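Long-range contacts in hypothetical methylmalonyl-CoA decarboxylase alpha subunit (Sulfolobus tokodaii, PDB 1X0U), which is of unknown function but is a carboxyl transferase-type subunit, with a crotonase-type fold repeated in a chain that assembles as six copies: residues 178-183 against 198-203; 345-350 against 384-389; 424-429 against 484-489. All coordinates share one frame; numbering follows the deposited sequence.

How the contacts relate
The three contacts follow one another along the chain without interleaving, and together they sample both halves of a carboxyl transferase subunit built round two mixed seven-stranded sheets. Contact 1 lies beside the first sheet, where helix 180-184 meets strand 197-199. The other two belong to the second: contact 2 pairs helices 343-358 and 383-396, and contact 3 joins the last two strands, 426-429 and 487-488. The centres of contacts 1 and 2 are about 23 Å apart. Contact 3 is centred about 24 Å from contact 2 and about 44 Å from contact 1. Different parts of the chain thus serve different interfaces: contacts 1 and 2 pack against the second subunit, contact 3 chiefly against a third.

Contact 1: 178-183 against 198-203; sequences AVYSPA and MFVTGP
Val-179 packs against Met-198 and Val-200 in a buried, purely apolar contact, which joins the segment around the short helix 180-184 to the end of strand 197-199 and the turn that follows it. No hydrogen bond crosses between the two segments, which are joined by side-chain packing. The two branches of Val-179 divide the work. CG2 reaches the strand and comes within 3.5 Å of Met-198 CB, close beside the peptide that leads into Phe-199, while CG1 faces the turn, where it lies 4.1 Å from Val-200 CG2. A chi1 of 129°, well off a staggered value, sets the two methyls this way. The same CG1 also sits over the centre of the Tyr-180 ring, 4.1 Å above its plane, so the valine is a wedge between ring and strand. Beyond it the tyrosine makes its own approach to Val-200, and its OH is 3.7 Å from Val-200 CG2, the methyl arriving obliquely to the ring. CG2 of Val-200 thus meets both Val-179 and Tyr-180, and CG1 also lies near the tyrosine OH. Met-198 has CG between the backbone N and the carbonyl carbon (chi1 64°), and beyond CG its chain leads to Ile-188 and Met-190 of strand 187-191. The second subunit packs here too: its Ile-384 touches both Val-179 and Tyr-180, and its Glu-379 accepts a hydrogen bond from Val-200 N. Met-198 and Phe-199 belong to a small parallel pair of strands, Phe-199 being hydrogen-bonded through its backbone to Ala-174. A short helix packed against such a strand pair and beside the large sheet, at a face shared with another subunit, is consistent with the crotonase-type fold, in which small second-layer strands accompany the main sheet.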
ATOM      1  N   ALA A 178      10.857  23.705 -29.743  1.00 16.46           N
ATOM      2  CA  ALA A 178       9.676  24.445 -29.280  1.00 15.79           C
ATOM      3  C   ALA A 178       8.404  23.666 -29.612  1.00 17.11           C
ATOM      4  O   ALA A 178       7.316  23.950 -29.098  1.00 15.56           O
ATOM      5  CB  ALA A 178       9.634  25.812 -29.956  1.00 15.13           C
ATOM      6  N   VAL A 179       8.581  22.669 -30.474  1.00 15.77           N
ATOM      7  CA  VAL A 179       7.519  21.817 -30.967  1.00 15.65           C
ATOM      8  C   VAL A 179       7.159  20.615 -30.071  1.00 16.76           C
ATOM      9  O   VAL A 179       6.005  20.188 -30.021  1.00 17.67           O
ATOM     10  CB  VAL A 179       7.924  21.310 -32.387  1.00 14.23           C
ATOM     11  CG1 VAL A 179       7.796  19.812 -32.479  1.00 12.05           C
ATOM     12  CG2 VAL A 179       7.101  22.006 -33.442  1.00 12.17           C
ATOM     13  N   TYR A 180       8.140  20.090 -29.352  1.00 16.52           N
ATOM     14  CA  TYR A 180       7.926  18.901 -28.540  1.00 15.89           C
ATOM     15  C   TYR A 180       7.126  18.940 -27.245  1.00 17.31           C
ATOM     16  O   TYR A 180       6.410  17.980 -26.959  1.00 17.59           O
ATOM     17  CB  TYR A 180       9.268  18.218 -28.305  1.00 15.89           C
ATOM     18  CG  TYR A 180       9.759  17.522 -29.545  1.00 14.41           C
ATOM     19  CD1 TYR A 180      10.994  17.831 -30.102  1.00 14.80           C
ATOM     20  CD2 TYR A 180       8.974  16.551 -30.175  1.00 14.79           C
ATOM     21  CE1 TYR A 180      11.446  17.190 -31.261  1.00 14.61           C
ATOM     22  CE2 TYR A 180       9.412  15.904 -31.331  1.00 14.36           C
ATOM     23  CZ  TYR A 180      10.650  16.225 -31.870  1.00 16.55           C
ATOM     24  OH  TYR A 180      11.099  15.564 -32.993  1.00 14.45           O
ATOM     25  N   SER A 181       7.241  20.000 -26.447  1.00 15.42           N
ATOM     26  CA  SER A 181       6.450  20.050 -25.227  1.00 15.36           C
ATOM     27  C   SER A 181       4.953  19.998 -25.619  1.00 16.29           C
ATOM     28  O   SER A 181       4.161  19.290 -24.998  1.00 15.43           O
ATOM     29  CB  SER A 181       6.762  21.317 -24.423  1.00 15.86           C
ATOM     30  OG  SER A 181       6.096  21.305 -23.167  1.00 13.72           O
ATOM     31  N   PRO A 182       4.551  20.764 -26.646  1.00 15.59           N
ATOM     32  CA  PRO A 182       3.146  20.739 -27.060  1.00 15.64           C
ATOM     33  C   PRO A 182       2.714  19.325 -27.480  1.00 15.31           C
ATOM     34  O   PRO A 182       1.600  18.886 -27.183  1.00 15.04           O
ATOM     35  CB  PRO A 182       3.121  21.729 -28.220  1.00 13.60           C
ATOM     36  CG  PRO A 182       4.114  22.763 -27.770  1.00 13.88           C
ATOM     37  CD  PRO A 182       5.255  21.902 -27.271  1.00 16.61           C
ATOM     38  N   ALA A 183       3.607  18.612 -28.159  1.00 14.50           N
ATOM     39  CA  ALA A 183       3.303  17.259 -28.608  1.00 13.78           C
ATOM     40  C   ALA A 183       3.023  16.370 -27.407  1.00 13.70           C
ATOM     41  O   ALA A 183       2.146  15.497 -27.448  1.00 13.80           O
ATOM     42  CB  ALA A 183       4.475  16.696 -29.416  1.00 14.14           C
ATOM     43  N   MET A 198       4.278  25.309 -36.914  1.00 15.24           N
ATOM     44  CA  MET A 198       5.198  24.517 -36.126  1.00 18.35           C
ATOM     45  C   MET A 198       5.768  23.376 -36.937  1.00 18.54           C
ATOM     46  O   MET A 198       5.064  22.717 -37.703  1.00 19.65           O
ATOM     47  CB  MET A 198       4.561  24.033 -34.802  1.00 19.98           C
ATOM     48  CG  MET A 198       3.385  23.080 -34.834  1.00 22.12           C
ATOM     49  SD  MET A 198       2.781  22.792 -33.111  1.00 25.16           S
ATOM     50  CE  MET A 198       1.170  23.310 -33.194  1.00 23.74           C
ATOM     51  N   PHE A 199       7.077  23.199 -36.811  1.00 19.00           N
ATOM     52  CA  PHE A 199       7.787  22.143 -37.511  1.00 18.57           C
ATOM     53  C   PHE A 199       9.090  21.848 -36.783  1.00 18.54           C
ATOM     54  O   PHE A 199       9.632  22.717 -36.107  1.00 18.05           O
ATOM     55  CB  PHE A 199       8.054  22.532 -38.976  1.00 19.14           C
ATOM     56  CG  PHE A 199       8.480  23.964 -39.177  1.00 19.51           C
ATOM     57  CD1 PHE A 199       7.648  24.859 -39.844  1.00 21.61           C
ATOM     58  CD2 PHE A 199       9.718  24.414 -38.732  1.00 21.21           C
ATOM     59  CE1 PHE A 199       8.042  26.182 -40.068  1.00 22.59           C
ATOM     60  CE2 PHE A 199      10.122  25.733 -38.950  1.00 21.51           C
ATOM     61  CZ  PHE A 199       9.282  26.620 -39.620  1.00 20.85           C
ATOM     62  N   VAL A 200       9.573  20.614 -36.891  1.00 19.24           N
ATOM     63  CA  VAL A 200      10.813  20.218 -36.224  1.00 19.51           C
ATOM     64  C   VAL A 200      12.009  20.889 -36.893  1.00 20.84           C
ATOM     65  O   VAL A 200      12.862  21.473 -36.222  1.00 21.17           O
ATOM     66  CB  VAL A 200      11.002  18.681 -36.263  1.00 17.79           C
ATOM     67  CG1 VAL A 200      12.322  18.297 -35.616  1.00 18.18           C
ATOM     68  CG2 VAL A 200       9.841  18.000 -35.540  1.00 18.07           C
ATOM     69  N   THR A 201      12.047  20.805 -38.220  1.00 22.45           N
ATOM     70  CA  THR A 201      13.116  21.391 -39.014  1.00 23.52           C
ATOM     71  C   THR A 201      12.552  22.463 -39.942  1.00 25.74           C
ATOM     72  O   THR A 201      11.594  22.223 -40.673  1.00 24.05           O
ATOM     73  CB  THR A 201      13.810  20.331 -39.878  1.00 21.76           C
ATOM     74  OG1 THR A 201      14.223  19.236 -39.054  1.00 19.65           O
ATOM     75  CG2 THR A 201      15.023  20.926 -40.571  1.00 20.43           C
ATOM     76  N   GLY A 202      13.157  23.644 -39.915  1.00 28.70           N
ATOM     77  CA  GLY A 202      12.689  24.729 -40.755  1.00 31.86           C
ATOM     78  C   GLY A 202      12.869  24.497 -42.244  1.00 35.45           C
ATOM     79  O   GLY A 202      13.570  23.565 -42.648  1.00 34.90           O
ATOM     80  N   PRO A 203      12.238  25.338 -43.090  1.00 38.07           N
ATOM     81  CA  PRO A 203      12.305  25.258 -44.556  1.00 41.25           C
ATOM     82  C   PRO A 203      13.721  25.484 -45.094  1.00 44.42           C
ATOM     83  O   PRO A 203      14.144  24.844 -46.063  1.00 44.05           O
ATOM     84  CB  PRO A 203      11.346  26.365 -45.008  1.00 40.38           C
ATOM     85  CG  PRO A 203      10.361  26.446 -43.884  1.00 39.59           C
ATOM     86  CD  PRO A 203      11.260  26.360 -42.674  1.00 37.83           C
TER

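Contact 2: 345-350 against 384-389; sequences AADKAA and IRHGAK
The imidazole of His-386 and the carboxylate of Asp-347 meet at the ring's edge, their planes turned 54° apart. Asp-347 CG lies in the plane of the ring, and the carboxylate straddles CD2, with OD1 and OD2 each 3.3 Å from that carbon. A water, also at the edge and in plane, completes a bridge: it is 2.8 Å from His-386 NE2 and donates to Asp-347 OD2 at 3.0 Å. On the far side of the imidazole, ND1 is hydrogen-bonded to Gly-382 O, just before the helix, which helps to fix the ring's rotation. His-386 CE1 in turn rests on one face of the Arg-385 guanidinium, 3.5 Å above its plane and displaced toward the rim.

The other carboxylate oxygen carries a salt bridge. Lys-389, extended beyond CG, brings NZ to 3.0 Å from Asp-347 OD1, approaching from above the carboxylate plane, 35° out of it. Its NZ has a further strong partner in Leu-522 O, the C-terminal residue of the second subunit, and it also bonds Leu-522 O of its own chain.

Beside these polar groups Ala-346 CB rests on the bare backbone of Gly-387 and on His-386 O, and Ala-350 CB lies 3.5 Å from Lys-389 CB. The axes of these short segments approach to 7.8 Å, at a crossing angle of 26°. Two roughly parallel helices of the second crotonase-type half thus meet through Ala-346/Gly-387 and Ala-350/Lys-389, with the salt bridge alongside, at the interface with the second subunit.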
ATOM      1  N   ALA A 345      -7.319   7.369 -38.066  1.00 10.40           N
ATOM      2  CA  ALA A 345      -8.484   7.268 -37.196  1.00 10.08           C
ATOM      3  C   ALA A 345      -8.185   6.406 -35.980  1.00 10.37           C
ATOM      4  O   ALA A 345      -8.594   6.725 -34.864  1.00  9.82           O
ATOM      5  CB  ALA A 345      -9.659   6.700 -37.978  1.00 10.24           C
ATOM      6  N   ALA A 346      -7.468   5.312 -36.194  1.00  9.75           N
ATOM      7  CA  ALA A 346      -7.104   4.444 -35.084  1.00  9.27           C
ATOM      8  C   ALA A 346      -6.279   5.275 -34.087  1.00 10.99           C
ATOM      9  O   ALA A 346      -6.473   5.170 -32.867  1.00 10.92           O
ATOM     10  CB  ALA A 346      -6.296   3.250 -35.591  1.00  7.21           C
ATOM     11  N   ASP A 347      -5.374   6.115 -34.604  1.00  9.86           N
ATOM     12  CA  ASP A 347      -4.548   6.957 -33.733  1.00 11.49           C
ATOM     13  C   ASP A 347      -5.398   7.974 -32.986  1.00 11.35           C
ATOM     14  O   ASP A 347      -5.271   8.157 -31.781  1.00 11.52           O
ATOM     15  CB  ASP A 347      -3.475   7.704 -34.536  1.00 11.76           C
ATOM     16  CG  ASP A 347      -2.342   6.806 -34.958  1.00 10.39           C
ATOM     17  OD1 ASP A 347      -2.153   5.757 -34.321  1.00 11.30           O
ATOM     18  OD2 ASP A 347      -1.635   7.154 -35.918  1.00 12.65           O
ATOM     19  N   LYS A 348      -6.263   8.644 -33.725  1.00 12.62           N
ATOM     20  CA  LYS A 348      -7.151   9.636 -33.151  1.00 12.37           C
ATOM     21  C   LYS A 348      -7.992   9.009 -32.028  1.00 11.73           C
ATOM     22  O   LYS A 348      -7.997   9.483 -30.896  1.00 12.94           O
ATOM     23  CB  LYS A 348      -8.030  10.182 -34.276  1.00  9.22           C
ATOM     24  CG  LYS A 348      -9.267  10.959 -33.871  1.00  8.05           C
ATOM     25  CD  LYS A 348      -9.890  11.532 -35.143  1.00  6.04           C
ATOM     26  CE  LYS A 348     -11.273  12.107 -34.940  1.00  8.22           C
ATOM     27  NZ  LYS A 348     -11.715  12.761 -36.221  1.00  7.40           N
ATOM     28  N   ALA A 349      -8.690   7.928 -32.345  1.00 10.14           N
ATOM     29  CA  ALA A 349      -9.535   7.255 -31.359  1.00 10.82           C
ATOM     30  C   ALA A 349      -8.757   6.719 -30.157  1.00 10.50           C
ATOM     31  O   ALA A 349      -9.099   7.007 -29.010  1.00  9.58           O
ATOM     32  CB  ALA A 349     -10.311   6.105 -32.030  1.00  8.37           C
ATOM     33  N   ALA A 350      -7.705   5.951 -30.425  1.00 11.80           N
ATOM     34  CA  ALA A 350      -6.906   5.352 -29.362  1.00 11.80           C
ATOM     35  C   ALA A 350      -6.386   6.362 -28.340  1.00 13.09           C
ATOM     36  O   ALA A 350      -6.531   6.157 -27.135  1.00 12.36           O
ATOM     37  CB  ALA A 350      -5.759   4.563 -29.959  1.00 11.36           C
ATOM     38  N   ILE A 384      -1.711  -2.568 -39.145  1.00 12.68           N
ATOM     39  CA  ILE A 384      -1.732  -3.665 -38.186  1.00 12.99           C
ATOM     40  C   ILE A 384      -1.368  -3.181 -36.785  1.00 14.11           C
ATOM     41  O   ILE A 384      -2.060  -3.504 -35.817  1.00 16.05           O
ATOM     42  CB  ILE A 384      -0.771  -4.800 -38.599  1.00 10.90           C
ATOM     43  CG1 ILE A 384      -1.342  -5.527 -39.815  1.00 10.47           C
ATOM     44  CG2 ILE A 384      -0.577  -5.773 -37.436  1.00  9.89           C
ATOM     45  CD1 ILE A 384      -0.382  -6.464 -40.496  1.00  7.74           C
ATOM     46  N   ARG A 385      -0.292  -2.408 -36.667  1.00 13.46           N
ATOM     47  CA  ARG A 385       0.100  -1.915 -35.364  1.00 13.48           C
ATOM     48  C   ARG A 385      -0.729  -0.721 -34.929  1.00 12.84           C
ATOM     49  O   ARG A 385      -1.051  -0.580 -33.748  1.00 13.75           O
ATOM     50  CB  ARG A 385       1.606  -1.593 -35.320  1.00 14.73           C
ATOM     51  CG  ARG A 385       2.155  -0.632 -36.372  1.00 16.24           C
ATOM     52  CD  ARG A 385       3.682  -0.682 -36.321  1.00 16.87           C
ATOM     53  NE  ARG A 385       4.324   0.108 -37.362  1.00 18.31           N
ATOM     54  CZ  ARG A 385       4.581   1.408 -37.271  1.00 17.64           C
ATOM     55  NH1 ARG A 385       4.260   2.084 -36.174  1.00 12.95           N
ATOM     56  NH2 ARG A 385       5.145   2.032 -38.294  1.00 16.75           N
ATOM     57  N   HIS A 386      -1.114   0.132 -35.871  1.00 13.16           N
ATOM     58  CA  HIS A 386      -1.912   1.292 -35.486  1.00 14.31           C
ATOM     59  C   HIS A 386      -3.303   0.885 -35.028  1.00 13.57           C
ATOM     60  O   HIS A 386      -3.765   1.319 -33.970  1.00 14.75           O
ATOM     61  CB  HIS A 386      -2.014   2.304 -36.633  1.00 14.28           C
ATOM     62  CG  HIS A 386      -0.732   3.018 -36.916  1.00 14.80           C
ATOM     63  ND1 HIS A 386       0.305   2.438 -37.615  1.00 16.55           N
ATOM     64  CD2 HIS A 386      -0.306   4.258 -36.573  1.00 15.81           C
ATOM     65  CE1 HIS A 386       1.312   3.291 -37.696  1.00 15.68           C
ATOM     66  NE2 HIS A 386       0.966   4.403 -37.071  1.00 17.27           N
ATOM     67  N   GLY A 387      -3.971   0.058 -35.827  1.00 13.12           N
ATOM     68  CA  GLY A 387      -5.302  -0.392 -35.463  1.00 11.37           C
ATOM     69  C   GLY A 387      -5.325  -1.066 -34.103  1.00 11.62           C
ATOM     70  O   GLY A 387      -6.309  -0.969 -33.365  1.00 13.76           O
ATOM     71  N   ALA A 388      -4.244  -1.752 -33.755  1.00 10.10           N
ATOM     72  CA  ALA A 388      -4.180  -2.428 -32.462  1.00 10.84           C
ATOM     73  C   ALA A 388      -4.267  -1.450 -31.293  1.00 10.18           C
ATOM     74  O   ALA A 388      -4.680  -1.819 -30.196  1.00 11.40           O
ATOM     75  CB  ALA A 388      -2.898  -3.250 -32.361  1.00  7.05           C
ATOM     76  N   LYS A 389      -3.897  -0.195 -31.530  1.00 11.61           N
ATOM     77  CA  LYS A 389      -3.921   0.812 -30.471  1.00 10.94           C
ATOM     78  C   LYS A 389      -5.310   1.001 -29.860  1.00 11.31           C
ATOM     79  O   LYS A 389      -5.440   1.226 -28.664  1.00 13.10           O
ATOM     80  CB  LYS A 389      -3.392   2.151 -31.004  1.00 13.35           C
ATOM     81  CG  LYS A 389      -1.903   2.149 -31.364  1.00 11.93           C
ATOM     82  CD  LYS A 389      -1.470   3.477 -31.983  1.00 11.20           C
ATOM     83  CE  LYS A 389       0.017   3.460 -32.378  1.00 10.84           C
ATOM     84  NZ  LYS A 389       0.403   4.673 -33.173  1.00 10.90           N
TER
HETATM   85  O   HOH W   1       1.307   6.786 -35.590  1.00 40.71           O

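Contact 3: 424-429 against 484-489; sequences ADLVYA and LVDDVI
Val-427 and Asp-486 are joined twice, and with Ala-429 they have the most surface buried in this parallel strand pairing. Asp-486 OD2 accepts the backbone N-H of Val-427 at 3.1 Å in a nearly straight bond (165°), using the anti lone pair that points away from its other oxygen. In return Asp-486 N donates to Val-427 O at 2.7 Å, a more bent bond of 135°. Its side chain therefore does what a backbone carbonyl would do in a regular ladder; with CG anti to the carbonyl carbon (chi1 -68°), the carboxylate turns back along the strand toward the valine. The remaining oxygen, OD1, is held by a salt bridge to Lys-420. Alongside, Val-427 CG1 crosses Val-485 at about a right angle, 3.8 Å from its CB.

Two residues on, Ala-429 restores ordinary parallel bonding. Its N reaches Asp-487 O at 3.2 Å, and its O receives Ile-489 N at 3.0 Å. The carbonyl is also touched by Val-488, whose CA-H points at it. On the face carrying Tyr-428 and Asp-487, the edge of the tyrosine ring lies 3.9 Å, through CD2, from Asp-487 CB.

Outside, Ile-58 of a third subunit packs on Leu-426 and Asp-486, and Lys-19 of that subunit bonds Val-488 O. Strand 426-429 is flanked on its other edge, in the sheet, by strand 401-406. A short parallel strand whose first bond is supplied by an aspartate side chain is here the last of the second crotonase-type sheet within this chain, next to a neighbouring subunit.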
ATOM      1  N   ALA A 424     -16.150  -3.915 -22.548  1.00  9.98           N
ATOM      2  CA  ALA A 424     -17.385  -3.117 -22.544  1.00  9.97           C
ATOM      3  C   ALA A 424     -18.271  -3.592 -21.396  1.00 10.70           C
ATOM      4  O   ALA A 424     -18.545  -4.778 -21.288  1.00 11.92           O
ATOM      5  CB  ALA A 424     -18.124  -3.283 -23.871  1.00 10.21           C
ATOM      6  N   ASP A 425     -18.714  -2.672 -20.543  1.00 11.22           N
ATOM      7  CA  ASP A 425     -19.567  -3.009 -19.403  1.00 11.67           C
ATOM      8  C   ASP A 425     -20.983  -3.367 -19.832  1.00 13.22           C
ATOM      9  O   ASP A 425     -21.580  -4.306 -19.299  1.00 12.97           O
ATOM     10  CB  ASP A 425     -19.620  -1.839 -18.418  1.00 12.24           C
ATOM     11  CG  ASP A 425     -18.252  -1.486 -17.858  1.00 13.11           C
ATOM     12  OD1 ASP A 425     -17.706  -2.283 -17.066  1.00  9.05           O
ATOM     13  OD2 ASP A 425     -17.720  -0.412 -18.218  1.00 14.72           O
ATOM     14  N   LEU A 426     -21.517  -2.596 -20.777  1.00 12.35           N
ATOM     15  CA  LEU A 426     -22.858  -2.814 -21.308  1.00 11.35           C
ATOM     16  C   LEU A 426     -22.815  -2.615 -22.832  1.00 13.90           C
ATOM     17  O   LEU A 426     -22.127  -1.715 -23.335  1.00 12.85           O
ATOM     18  CB  LEU A 426     -23.852  -1.830 -20.672  1.00  9.59           C
ATOM     19  CG  LEU A 426     -24.098  -1.868 -19.154  1.00  9.63           C
ATOM     20  CD1 LEU A 426     -24.797  -0.589 -18.719  1.00  5.73           C
ATOM     21  CD2 LEU A 426     -24.934  -3.093 -18.778  1.00  7.21           C
ATOM     22  N   VAL A 427     -23.538  -3.469 -23.556  1.00 11.69           N
ATOM     23  CA  VAL A 427     -23.608  -3.410 -25.009  1.00 12.32           C
ATOM     24  C   VAL A 427     -25.073  -3.452 -25.447  1.00 14.66           C
ATOM     25  O   VAL A 427     -25.799  -4.389 -25.115  1.00 14.20           O
ATOM     26  CB  VAL A 427     -22.870  -4.608 -25.662  1.00 11.88           C
ATOM     27  CG1 VAL A 427     -23.154  -4.652 -27.170  1.00  8.18           C
ATOM     28  CG2 VAL A 427     -21.368  -4.495 -25.418  1.00 12.08           C
ATOM     29  N   TYR A 428     -25.501  -2.431 -26.183  1.00 15.43           N
ATOM     30  CA  TYR A 428     -26.864  -2.354 -26.682  1.00 15.65           C
ATOM     31  C   TYR A 428     -26.824  -2.241 -28.197  1.00 17.23           C
ATOM     32  O   TYR A 428     -25.797  -1.878 -28.766  1.00 19.46           O
ATOM     33  CB  TYR A 428     -27.592  -1.143 -26.103  1.00 14.82           C
ATOM     34  CG  TYR A 428     -27.747  -1.180 -24.599  1.00 14.17           C
ATOM     35  CD1 TYR A 428     -26.861  -0.497 -23.769  1.00 10.51           C
ATOM     36  CD2 TYR A 428     -28.781  -1.901 -24.006  1.00 12.01           C
ATOM     37  CE1 TYR A 428     -27.003  -0.529 -22.383  1.00 13.76           C
ATOM     38  CE2 TYR A 428     -28.929  -1.939 -22.623  1.00 11.74           C
ATOM     39  CZ  TYR A 428     -28.041  -1.255 -21.818  1.00 12.54           C
ATOM     40  OH  TYR A 428     -28.177  -1.316 -20.448  1.00 14.46           O
ATOM     41  N   ALA A 429     -27.940  -2.563 -28.846  1.00 16.77           N
ATOM     42  CA  ALA A 429     -28.026  -2.490 -30.297  1.00 15.24           C
ATOM     43  C   ALA A 429     -29.403  -2.044 -30.794  1.00 14.83           C
ATOM     44  O   ALA A 429     -30.444  -2.377 -30.217  1.00 14.41           O
ATOM     45  CB  ALA A 429     -27.653  -3.841 -30.915  1.00 14.94           C
ATOM     46  N   LEU A 484     -24.022 -11.736 -26.253  1.00 15.95           N
ATOM     47  CA  LEU A 484     -23.009 -10.751 -26.611  1.00 16.80           C
ATOM     48  C   LEU A 484     -23.470  -9.310 -26.474  1.00 17.68           C
ATOM     49  O   LEU A 484     -22.651  -8.413 -26.248  1.00 18.61           O
ATOM     50  CB  LEU A 484     -22.500 -11.016 -28.029  1.00 17.29           C
ATOM     51  CG  LEU A 484     -21.942 -12.432 -28.204  1.00 17.88           C
ATOM     52  CD1 LEU A 484     -21.214 -12.552 -29.535  1.00 16.89           C
ATOM     53  CD2 LEU A 484     -20.982 -12.734 -27.050  1.00 19.57           C
ATOM     54  N   VAL A 485     -24.770  -9.076 -26.628  1.00 16.87           N
ATOM     55  CA  VAL A 485     -25.319  -7.735 -26.476  1.00 16.14           C
ATOM     56  C   VAL A 485     -26.396  -7.879 -25.418  1.00 15.92           C
ATOM     57  O   VAL A 485     -27.189  -8.814 -25.445  1.00 16.52           O
ATOM     58  CB  VAL A 485     -25.925  -7.148 -27.807  1.00 17.21           C
ATOM     59  CG1 VAL A 485     -25.341  -7.849 -29.009  1.00 16.39           C
ATOM     60  CG2 VAL A 485     -27.435  -7.214 -27.795  1.00 16.35           C
ATOM     61  N   ASP A 486     -26.411  -6.954 -24.477  1.00 15.14           N
ATOM     62  CA  ASP A 486     -27.361  -7.025 -23.395  1.00 15.90           C
ATOM     63  C   ASP A 486     -28.813  -6.835 -23.770  1.00 16.63           C
ATOM     64  O   ASP A 486     -29.683  -7.483 -23.194  1.00 14.56           O
ATOM     65  CB  ASP A 486     -26.962  -6.034 -22.312  1.00 15.95           C
ATOM     66  CG  ASP A 486     -25.682  -6.433 -21.642  1.00 16.97           C
ATOM     67  OD1 ASP A 486     -25.703  -7.470 -20.940  1.00 18.07           O
ATOM     68  OD2 ASP A 486     -24.663  -5.733 -21.832  1.00 15.26           O
ATOM     69  N   ASP A 487     -29.085  -5.955 -24.726  1.00 16.61           N
ATOM     70  CA  ASP A 487     -30.463  -5.733 -25.113  1.00 16.95           C
ATOM     71  C   ASP A 487     -30.584  -5.015 -26.438  1.00 16.92           C
ATOM     72  O   ASP A 487     -29.656  -4.342 -26.885  1.00 17.10           O
ATOM     73  CB  ASP A 487     -31.182  -4.930 -24.019  1.00 17.79           C
ATOM     74  CG  ASP A 487     -32.681  -4.886 -24.219  1.00 18.94           C
ATOM     75  OD1 ASP A 487     -33.235  -5.871 -24.749  1.00 14.71           O
ATOM     76  OD2 ASP A 487     -33.308  -3.873 -23.840  1.00 20.46           O
ATOM     77  N   VAL A 488     -31.737  -5.184 -27.070  1.00 16.76           N
ATOM     78  CA  VAL A 488     -32.027  -4.522 -28.327  1.00 16.98           C
ATOM     79  C   VAL A 488     -33.061  -3.466 -27.962  1.00 17.39           C
ATOM     80  O   VAL A 488     -34.029  -3.749 -27.261  1.00 16.95           O
ATOM     81  CB  VAL A 488     -32.603  -5.512 -29.362  1.00 18.21           C
ATOM     82  CG1 VAL A 488     -32.894  -4.792 -30.672  1.00 14.89           C
ATOM     83  CG2 VAL A 488     -31.604  -6.658 -29.591  1.00 17.13           C
ATOM     84  N   ILE A 489     -32.850  -2.236 -28.410  1.00 17.69           N
ATOM     85  CA  ILE A 489     -33.782  -1.179 -28.058  1.00 16.95           C
ATOM     86  C   ILE A 489     -34.181  -0.310 -29.230  1.00 16.43           C
ATOM     87  O   ILE A 489     -33.540  -0.313 -30.282  1.00 15.26           O
ATOM     88  CB  ILE A 489     -33.195  -0.261 -26.960  1.00 19.35           C
ATOM     89  CG1 ILE A 489     -34.204   0.847 -26.593  1.00 23.67           C
ATOM     90  CG2 ILE A 489     -31.888   0.378 -27.469  1.00 19.71           C
ATOM     91  CD1 ILE A 489     -35.659   0.363 -26.220  1.00 19.25           C
TER
HETATM   92  O   HOH W   2     -23.492  -6.425 -19.214  1.00 12.57           O